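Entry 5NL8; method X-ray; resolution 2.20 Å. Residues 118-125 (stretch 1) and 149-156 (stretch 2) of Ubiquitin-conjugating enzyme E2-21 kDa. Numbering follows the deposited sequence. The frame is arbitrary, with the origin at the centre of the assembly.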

ATOM      1  N   GLY A 118      -8.163  -1.873  -6.940  1.00 31.32           N
ATOM      2  CA  GLY A 118      -7.151  -1.611  -5.934  1.00 25.69           C
ATOM      3  C   GLY A 118      -7.120  -0.163  -5.481  1.00 33.17           C
ATOM      4  O   GLY A 118      -6.321   0.209  -4.619  1.00 32.20           O
ATOM      5  N   GLU A 119      -7.994   0.653  -6.059  1.00 28.39           N
ATOM      6  CA  GLU A 119      -8.024   2.076  -5.755  1.00 33.56           C
ATOM      7  C   GLU A 119      -8.321   2.342  -4.283  1.00 36.09           C
ATOM      8  O   GLU A 119      -9.213   1.732  -3.689  1.00 32.44           O
ATOM      9  CB  GLU A 119      -9.059   2.794  -6.627  1.00 41.09           C
ATOM     10  CG  GLU A 119      -9.148   4.293  -6.367  1.00 64.40           C
ATOM     11  CD  GLU A 119     -10.164   4.989  -7.254  1.00 85.51           C
ATOM     12  OE1 GLU A 119     -10.862   4.292  -8.022  1.00 91.60           O
ATOM     13  OE2 GLU A 119     -10.263   6.232  -7.182  1.00 84.92           O
ATOM     14  N   ILE A 120      -7.543   3.250  -3.701  1.00 38.12           N
ATOM     15  CA  ILE A 120      -7.778   3.729  -2.346  1.00 35.81           C
ATOM     16  C   ILE A 120      -8.607   5.005  -2.419  1.00 41.67           C
ATOM     17  O   ILE A 120      -8.353   5.865  -3.265  1.00 55.67           O
ATOM     18  CB  ILE A 120      -6.455   4.001  -1.604  1.00 31.57           C
ATOM     19  CG1 ILE A 120      -5.529   2.788  -1.703  1.00 29.66           C
ATOM     20  CG2 ILE A 120      -6.711   4.376  -0.148  1.00 32.49           C
ATOM     21  CD1 ILE A 120      -4.149   3.028  -1.129  1.00 27.06           C
ATOM     22  N   CYS A 121      -9.600   5.121  -1.544  1.00 45.76           N
ATOM     23  CA  CYS A 121     -10.496   6.273  -1.548  1.00 52.64           C
ATOM     24  C   CYS A 121      -9.727   7.587  -1.393  1.00 53.43           C
ATOM     25  O   CYS A 121      -8.890   7.728  -0.498  1.00 45.98           O
ATOM     26  CB  CYS A 121     -11.545   6.135  -0.438  1.00 45.24           C
ATOM     27  SG  CYS A 121     -12.991   7.204  -0.635  1.00 63.17           S
ATOM     28  N   LEU A 122     -10.019   8.537  -2.277  1.00 58.13           N
ATOM     29  CA  LEU A 122      -9.342   9.833  -2.307  1.00 59.37           C
ATOM     30  C   LEU A 122      -9.513  10.620  -1.007  1.00 65.18           C
ATOM     31  O   LEU A 122      -8.684  11.477  -0.674  1.00 73.66           O
ATOM     32  CB  LEU A 122      -9.857  10.662  -3.488  1.00 61.63           C
ATOM     33  CG  LEU A 122      -9.584  10.093  -4.883  1.00 68.63           C
ATOM     34  CD1 LEU A 122     -10.552  10.671  -5.904  1.00 69.98           C
ATOM     35  CD2 LEU A 122      -8.145  10.356  -5.300  1.00 67.76           C
ATOM     36  N   ASP A 123     -10.590  10.323  -0.281  1.00 65.61           N
ATOM     37  CA  ASP A 123     -10.886  10.972   0.994  1.00 67.01           C
ATOM     38  C   ASP A 123      -9.720  10.873   1.966  1.00 54.77           C
ATOM     39  O   ASP A 123      -9.350  11.857   2.604  1.00 55.78           O
ATOM     40  CB  ASP A 123     -12.134  10.358   1.637  1.00 67.33           C
ATOM     41  CG  ASP A 123     -13.413  10.733   0.914  1.00 78.90           C
ATOM     42  OD1 ASP A 123     -13.338  11.140  -0.264  1.00 83.77           O
ATOM     43  OD2 ASP A 123     -14.495  10.609   1.525  1.00 79.91           O
ATOM     44  N   ILE A 124      -9.146   9.678   2.067  1.00 57.02           N
ATOM     45  CA  ILE A 124      -8.103   9.390   3.048  1.00 69.07           C
ATOM     46  C   ILE A 124      -6.960  10.402   2.982  1.00 70.76           C
ATOM     47  O   ILE A 124      -6.583  10.986   4.000  1.00 63.13           O
ATOM     48  CB  ILE A 124      -7.534   7.960   2.869  1.00 56.14           C
ATOM     49  CG1 ILE A 124      -8.498   6.916   3.442  1.00 58.69           C
ATOM     50  CG2 ILE A 124      -6.189   7.822   3.570  1.00 49.74           C
ATOM     51  CD1 ILE A 124      -9.662   6.568   2.546  1.00 61.60           C
ATOM     52  N   LEU A 125      -6.434  10.634   1.784  1.00 64.81           N
ATOM     53  CA  LEU A 125      -5.316  11.556   1.630  1.00 58.21           C
ATOM     54  C   LEU A 125      -5.763  13.007   1.506  1.00 61.88           C
ATOM     55  O   LEU A 125      -5.084  13.903   2.005  1.00 59.04           O
ATOM     56  CB  LEU A 125      -4.462  11.169   0.422  1.00 55.55           C
ATOM     57  CG  LEU A 125      -3.422  10.080   0.700  1.00 50.37           C
ATOM     58  CD1 LEU A 125      -2.454   9.945  -0.462  1.00 46.44           C
ATOM     59  CD2 LEU A 125      -2.675  10.371   1.990  1.00 45.14           C
ATOM     60  N   PRO A 149      -9.104   1.529   9.619  1.00 38.97           N
ATOM     61  CA  PRO A 149     -10.065   1.828   8.553  1.00 48.83           C
ATOM     62  C   PRO A 149     -11.108   2.841   9.006  1.00 53.82           C
ATOM     63  O   PRO A 149     -11.396   2.926  10.199  1.00 59.13           O
ATOM     64  CB  PRO A 149     -10.717   0.469   8.267  1.00 41.33           C
ATOM     65  CG  PRO A 149      -9.822  -0.551   8.916  1.00 51.47           C
ATOM     66  CD  PRO A 149      -9.218   0.139  10.089  1.00 44.81           C
ATOM     67  N   GLU A 150     -11.655   3.605   8.068  1.00 53.61           N
ATOM     68  CA  GLU A 150     -12.778   4.481   8.375  1.00 71.70           C
ATOM     69  C   GLU A 150     -14.012   4.065   7.583  1.00 73.17           C
ATOM     70  O   GLU A 150     -14.076   4.260   6.367  1.00 54.89           O
ATOM     71  CB  GLU A 150     -12.431   5.946   8.093  1.00 67.51           C
ATOM     72  CG  GLU A 150     -11.648   6.187   6.817  1.00 67.77           C
ATOM     73  CD  GLU A 150     -10.235   6.653   7.092  1.00 83.81           C
ATOM     74  OE1 GLU A 150      -9.831   7.699   6.539  1.00 78.46           O
ATOM     75  OE2 GLU A 150      -9.527   5.972   7.863  1.00 99.63           O
ATOM     76  N   PRO A 151     -15.003   3.484   8.276  1.00 80.60           N
ATOM     77  CA  PRO A 151     -16.256   3.037   7.653  1.00 79.66           C
ATOM     78  C   PRO A 151     -17.103   4.193   7.116  1.00 67.28           C
ATOM     79  O   PRO A 151     -18.188   3.956   6.592  1.00 74.84           O
ATOM     80  CB  PRO A 151     -16.979   2.314   8.795  1.00 85.70           C
ATOM     81  CG  PRO A 151     -16.392   2.885  10.043  1.00 83.34           C
ATOM     82  CD  PRO A 151     -14.959   3.170   9.715  1.00 78.53           C
ATOM     83  N   LEU A 152     -16.609   5.421   7.244  1.00 70.44           N
ATOM     84  CA  LEU A 152     -17.288   6.588   6.693  1.00 81.36           C
ATOM     85  C   LEU A 152     -17.225   6.615   5.167  1.00 77.07           C
ATOM     86  O   LEU A 152     -18.202   6.970   4.506  1.00 86.25           O
ATOM     87  CB  LEU A 152     -16.684   7.878   7.259  1.00 88.48           C
ATOM     88  CG  LEU A 152     -17.105   8.302   8.670  1.00 91.04           C
ATOM     89  CD1 LEU A 152     -16.872   9.792   8.877  1.00 89.41           C
ATOM     90  CD2 LEU A 152     -18.560   7.943   8.938  1.00 83.42           C
ATOM     91  N   SER A 153     -16.078   6.239   4.607  1.00 60.33           N
ATOM     92  CA  SER A 153     -15.882   6.282   3.157  1.00 60.88           C
ATOM     93  C   SER A 153     -15.492   4.922   2.568  1.00 48.79           C
ATOM     94  O   SER A 153     -14.336   4.709   2.201  1.00 40.75           O
ATOM     95  CB  SER A 153     -14.821   7.328   2.807  1.00 64.30           C
ATOM     96  OG  SER A 153     -13.771   7.328   3.760  1.00 67.39           O
ATOM     97  N   PRO A 154     -16.467   4.005   2.454  1.00 54.42           N
ATOM     98  CA  PRO A 154     -16.212   2.624   2.030  1.00 50.96           C
ATOM     99  C   PRO A 154     -16.179   2.415   0.514  1.00 52.51           C
ATOM    100  O   PRO A 154     -16.971   3.010  -0.218  1.00 52.25           O
ATOM    101  CB  PRO A 154     -17.390   1.867   2.637  1.00 54.59           C
ATOM    102  CG  PRO A 154     -18.509   2.855   2.579  1.00 52.89           C
ATOM    103  CD  PRO A 154     -17.888   4.219   2.787  1.00 56.59           C
ATOM    104  N   LEU A 155     -15.263   1.562   0.062  1.00 34.34           N
ATOM    105  CA  LEU A 155     -15.238   1.110  -1.324  1.00 32.72           C
ATOM    106  C   LEU A 155     -15.486  -0.392  -1.366  1.00 35.50           C
ATOM    107  O   LEU A 155     -15.721  -0.968  -2.430  1.00 42.58           O
ATOM    108  CB  LEU A 155     -13.904   1.448  -1.998  1.00 36.37           C
ATOM    109  CG  LEU A 155     -13.546   2.932  -2.103  1.00 38.78           C
ATOM    110  CD1 LEU A 155     -12.258   3.122  -2.891  1.00 35.76           C
ATOM    111  CD2 LEU A 155     -14.683   3.714  -2.733  1.00 44.66           C
ATOM    112  N   ASN A 156     -15.413  -1.018  -0.196  1.00 32.18           N
ATOM    113  CA  ASN A 156     -15.784  -2.418  -0.035  1.00 26.23           C
ATOM    114  C   ASN A 156     -16.865  -2.520   1.032  1.00 34.06           C
ATOM    115  O   ASN A 156     -16.583  -2.390   2.220  1.00 41.25           O
ATOM    116  CB  ASN A 156     -14.564  -3.272   0.331  1.00 25.27           C
ATOM    117  CG  ASN A 156     -14.876  -4.771   0.376  1.00 36.79           C
ATOM    118  OD1 ASN A 156     -15.939  -5.190   0.838  1.00 37.10           O
ATOM    119  ND2 ASN A 156     -13.939  -5.580  -0.103  1.00 29.84           N
TER

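Neither stretch forms a strand, and no hydrogen bond passes between them. Residues 118–125 run as an extended loop into the start of a helix that continues later in the chain, and the hydrogen bond from Ile124 N to Cys121 O (3.2 Å) spans the passage from loop to helix. Gly118, with phi/psi of 91/0, adopts a conformation in which a CB would be jammed against the carbonyl O of the preceding residue. Residues 149–156 have no regular structure; a weak hydrogen bond from Ser153 N to Glu150 O (3.3 Å) closes a turn, and Asn156 then occupies the N-cap position of the following helix, its side chain capping a backbone N just past the stretch. The closest pair of CA atoms across the contact is that of Cys121 and Leu155, 7.0 Å apart, leaving side chains to bridge the gap.

Leu155, in the m,t rotamer, makes the most of this spacing. Leu155 CD1 packs 3.4 Å from Glu119 O and 3.6 Å from Cys121 N, so that much of its contact is with the main chain of the loop. Leu155 CD1 also lies 4.0 Å from Cys121 CB, an apolar side-chain contact. Ile120 directs its CA-to-CB bond away and meets Leu155 through its backbone alone.

Cys121 and Ser153 both point toward the opposing stretch, and Cys121 SG lies 3.9 Å from Ser153 CB. Ser153 CB lies 3.5 Å from Asp123 OD2, placing the serine against both the cysteine and the carboxylate. Farther along the helix, the CA-to-CB bond of Ile124 points sideways, but the end of its side chain comes nearer to the other stretch; Ile124 CG1 is 3.5 Å from Glu150 OE1. The interface is modest, burying 292 Å² over both sides; with no hydrogen bond across it, it consists of van der Waals contacts.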